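Local coordinates for beta-ketoacyl-[acyl-carrier-protein] synthase FabY (Pseudomonas aeruginosa, PDB 4CW4) that condenses acetyl-CoA with malonyl-[acyl-carrier-protein] to give the acetoacetyl primer that starts fatty acid synthesis, at residues R190-I203 with T362-D374. Sequence-based numbering, arbitrary orientation. Where two conformers were deposited one is given.
Sequences RGLQMSVVAATDAI and TLAESSQYVVLMD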
# COMPACT_ATOMS: atom_id res chain seq x y z
N ARG A 190 -13.92 6.58 8.01
CA ARG A 190 -13.58 6.46 9.43
C ARG A 190 -12.07 6.33 9.64
O ARG A 190 -11.54 6.93 10.57
CB ARG A 190 -14.31 5.27 10.05
CG ARG A 190 -14.06 5.10 11.54
CD ARG A 190 -15.01 4.08 12.12
NE ARG A 190 -14.77 3.82 13.53
CZ ARG A 190 -15.23 4.56 14.53
NH1 ARG A 190 -15.96 5.64 14.28
NH2 ARG A 190 -14.96 4.24 15.78
N GLY A 191 -11.38 5.60 8.77
CA GLY A 191 -9.94 5.45 8.91
C GLY A 191 -9.19 6.77 8.78
O GLY A 191 -8.14 6.95 9.38
N LEU A 192 -9.73 7.69 7.98
CA LEU A 192 -9.10 8.99 7.83
C LEU A 192 -9.38 9.87 9.03
O LEU A 192 -8.50 10.58 9.47
CB LEU A 192 -9.51 9.66 6.52
CG LEU A 192 -9.16 8.87 5.25
CD1 LEU A 192 -9.25 9.78 4.02
CD2 LEU A 192 -7.79 8.17 5.32
N GLN A 193 -10.61 9.81 9.56
CA GLN A 193 -10.93 10.51 10.80
C GLN A 193 -9.99 10.06 11.91
O GLN A 193 -9.45 10.88 12.64
CB GLN A 193 -12.37 10.22 11.20
CG GLN A 193 -13.42 10.63 10.17
CD GLN A 193 -14.79 10.16 10.53
OE1 GLN A 193 -15.02 9.60 11.59
NE2 GLN A 193 -15.72 10.41 9.66
N MET A 194 -9.78 8.76 12.02
CA MET A 194 -8.94 8.21 13.07
C MET A 194 -7.49 8.63 12.89
O MET A 194 -6.81 8.92 13.86
CB MET A 194 -9.07 6.68 13.12
CG MET A 194 -10.41 6.25 13.71
SD MET A 194 -10.73 4.47 13.71
CE MET A 194 -9.32 3.85 14.62
N SER A 195 -7.04 8.72 11.64
CA SER A 195 -5.66 9.12 11.38
C SER A 195 -5.45 10.57 11.80
O SER A 195 -4.45 10.90 12.43
CB SER A 195 -5.29 8.95 9.90
OG SER A 195 -3.92 9.23 9.70
N VAL A 196 -6.37 11.44 11.42
CA VAL A 196 -6.26 12.86 11.76
C VAL A 196 -6.25 13.05 13.28
O VAL A 196 -5.42 13.77 13.83
CB VAL A 196 -7.41 13.66 11.09
CG1 VAL A 196 -7.56 15.07 11.67
CG2 VAL A 196 -7.21 13.70 9.57
N VAL A 197 -7.16 12.37 13.97
CA VAL A 197 -7.26 12.52 15.42
C VAL A 197 -6.07 11.91 16.16
O VAL A 197 -5.53 12.50 17.12
CB VAL A 197 -8.62 11.97 15.91
CG1 VAL A 197 -8.70 11.95 17.39
CG2 VAL A 197 -9.75 12.80 15.31
N ALA A 198 -5.61 10.75 15.70
CA ALA A 198 -4.43 10.12 16.27
C ALA A 198 -3.17 10.93 16.03
O ALA A 198 -2.30 11.00 16.89
CB ALA A 198 -4.27 8.71 15.72
N ALA A 199 -3.02 11.48 14.83
CA ALA A 199 -1.81 12.22 14.52
C ALA A 199 -1.68 13.43 15.43
O ALA A 199 -0.58 13.75 15.89
CB ALA A 199 -1.78 12.63 13.06
N THR A 200 -2.79 14.12 15.69
CA THR A 200 -2.73 15.28 16.56
C THR A 200 -2.28 14.85 17.95
O THR A 200 -1.42 15.50 18.55
CB THR A 200 -4.08 16.01 16.67
OG1 THR A 200 -4.43 16.59 15.41
CG2 THR A 200 -4.00 17.12 17.72
N ASP A 201 -2.86 13.76 18.46
CA ASP A 201 -2.47 13.27 19.80
C ASP A 201 -0.95 13.02 19.84
O ASP A 201 -0.26 13.48 20.78
CB ASP A 201 -3.24 11.99 20.12
CG ASP A 201 -3.03 11.50 21.53
OD1 ASP A 201 -3.01 12.32 22.48
OD2 ASP A 201 -2.86 10.28 21.69
N ALA A 202 -0.41 12.35 18.83
CA ALA A 202 1.03 12.07 18.80
C ALA A 202 1.89 13.35 18.78
O ALA A 202 2.89 13.46 19.50
CB ALA A 202 1.39 11.17 17.63
N ILE A 203 1.53 14.31 17.94
CA ILE A 203 2.32 15.53 17.79
C ILE A 203 2.28 16.35 19.06
O ILE A 203 3.28 16.88 19.50
CB ILE A 203 1.77 16.35 16.59
CG1 ILE A 203 2.06 15.61 15.29
CG2 ILE A 203 2.32 17.77 16.57
CD1 ILE A 203 3.54 15.46 14.96
N THR A 362 -9.52 -11.71 16.38
CA THR A 362 -10.60 -10.74 16.49
C THR A 362 -10.20 -9.46 15.78
O THR A 362 -9.16 -8.88 16.06
CB THR A 362 -10.85 -10.44 17.97
OG1 THR A 362 -11.40 -11.61 18.60
CG2 THR A 362 -11.81 -9.26 18.15
N LEU A 363 -11.06 -9.03 14.86
CA LEU A 363 -10.83 -7.83 14.09
C LEU A 363 -10.99 -6.59 14.98
O LEU A 363 -11.87 -6.54 15.82
CB LEU A 363 -11.85 -7.80 12.96
CG LEU A 363 -11.69 -6.77 11.87
CD1 LEU A 363 -10.41 -7.01 11.11
CD2 LEU A 363 -12.88 -6.85 10.95
N ALA A 364 -10.14 -5.58 14.77
CA ALA A 364 -10.14 -4.37 15.57
C ALA A 364 -9.80 -3.14 14.74
O ALA A 364 -9.19 -3.24 13.67
CB ALA A 364 -9.16 -4.50 16.70
N GLU A 365 -10.17 -1.99 15.27
CA GLU A 365 -9.78 -0.70 14.69
C GLU A 365 -8.78 0.01 15.59
O GLU A 365 -8.88 -0.01 16.82
CB GLU A 365 -11.01 0.18 14.50
CG GLU A 365 -11.76 0.53 15.78
CD GLU A 365 -13.05 1.30 15.57
OE1 GLU A 365 -13.47 1.54 14.40
OE2 GLU A 365 -13.68 1.66 16.58
N SER A 366 -7.81 0.67 14.97
CA SER A 366 -6.79 1.41 15.71
C SER A 366 -6.09 2.37 14.79
O SER A 366 -5.86 2.06 13.62
CB SER A 366 -5.74 0.47 16.27
OG SER A 366 -4.79 1.18 17.07
N SER A 367 -5.75 3.54 15.32
CA SER A 367 -4.80 4.41 14.64
C SER A 367 -3.79 4.85 15.67
O SER A 367 -4.15 5.31 16.75
CB SER A 367 -5.46 5.64 14.00
OG SER A 367 -4.47 6.40 13.31
N GLN A 368 -2.51 4.72 15.32
CA GLN A 368 -1.40 4.95 16.24
C GLN A 368 -0.27 5.60 15.47
O GLN A 368 -0.01 5.22 14.34
CB GLN A 368 -0.89 3.62 16.78
CG GLN A 368 -1.88 2.77 17.54
CD GLN A 368 -2.05 3.20 18.97
OE1 GLN A 368 -2.03 4.39 19.28
NE2 GLN A 368 -2.22 2.23 19.86
N TYR A 369 0.43 6.53 16.13
CA TYR A 369 1.62 7.17 15.57
C TYR A 369 2.72 7.29 16.61
O TYR A 369 2.46 7.53 17.79
CB TYR A 369 1.29 8.57 15.00
CG TYR A 369 0.45 8.42 13.78
CD1 TYR A 369 1.03 8.07 12.58
CD2 TYR A 369 -0.93 8.55 13.85
CE1 TYR A 369 0.26 7.86 11.46
CE2 TYR A 369 -1.70 8.34 12.75
CZ TYR A 369 -1.11 7.99 11.56
OH TYR A 369 -1.87 7.76 10.42
N VAL A 370 3.96 7.12 16.16
CA VAL A 370 5.11 7.53 16.95
C VAL A 370 5.82 8.65 16.20
O VAL A 370 5.80 8.70 14.96
CB VAL A 370 6.11 6.38 17.24
CG1 VAL A 370 5.45 5.30 18.13
CG2 VAL A 370 6.68 5.78 15.95
N VAL A 371 6.44 9.53 16.96
CA VAL A 371 7.25 10.61 16.40
C VAL A 371 8.69 10.28 16.70
O VAL A 371 9.06 10.14 17.85
CB VAL A 371 6.89 11.97 17.00
CG1 VAL A 371 7.65 13.09 16.30
CG2 VAL A 371 5.40 12.22 16.94
N LEU A 372 9.50 10.13 15.66
CA LEU A 372 10.92 9.85 15.79
C LEU A 372 11.73 11.09 15.44
O LEU A 372 11.36 11.85 14.53
CB LEU A 372 11.35 8.73 14.83
CG LEU A 372 10.54 7.44 14.87
CD1 LEU A 372 11.07 6.44 13.85
CD2 LEU A 372 10.55 6.85 16.29
N MET A 373 12.84 11.26 16.14
CA MET A 373 13.85 12.23 15.73
C MET A 373 15.20 11.58 15.80
O MET A 373 15.40 10.66 16.56
CB MET A 373 13.86 13.43 16.67
CG MET A 373 12.67 14.33 16.59
SD MET A 373 12.82 15.73 17.71
CE MET A 373 11.30 16.59 17.26
N ASP A 374 16.15 12.09 15.02
CA ASP A 374 17.53 11.72 15.26
C ASP A 374 17.99 12.26 16.62
O ASP A 374 17.46 13.23 17.15
CB ASP A 374 18.46 12.20 14.15
CG ASP A 374 18.62 13.69 14.10
OD1 ASP A 374 19.53 14.24 14.79
OD2 ASP A 374 17.86 14.33 13.36
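In the N-terminal half of the thiolase-like core, helix 190-203 packs on one face of strand 366-374, the two running in similar directions at 33°, and at the helix's first turn Arg190 grips Glu365, just before the strand. This is a side-on salt bridge of two nearly straight hydrogen bonds: NE of Arg190 to OE1 of Glu365 at 2.8 Å, and NH2 of Arg190 to OE2 of Glu365 at 3.0 Å. Both oxygens lie close to the guanidinium plane and are met on their syn sides, though the guanidinium and carboxylate planes are tilted 26° to each other. Arg190 runs extended from CG to NE, its chi1 of -178° placing CG opposite the backbone N, and crosses the Glu365 side chain at about a right angle; Tyr98 also holds OE2 of Glu365. Next along, the bent Met194 chain lays CE against the backbone N of Ser366, 3.5 Å away. Ala198 points its CB at the strand, 3.3 Å from OG of Ser367, whose polar partner is Asn312. The Tyr369 ring runs back toward the helix N-terminus, its CD2 edge meeting Ala198 CB in plane, while its OH forms a short 2.6 Å hydrogen bond with OG of Ser195 and another with Ser226. Ala202 CB sits on Tyr369 CB (3.7 Å), and Val371 finishes the apolar row against Ala202 and Ile203. Strands 10-19 and 307-314 flank strand 366-374 antiparallel, Ile268 of helix 263-273 touches Tyr369, and Ser366 OG, on the face turned from the helix, hydrogen-bonds to Asp485.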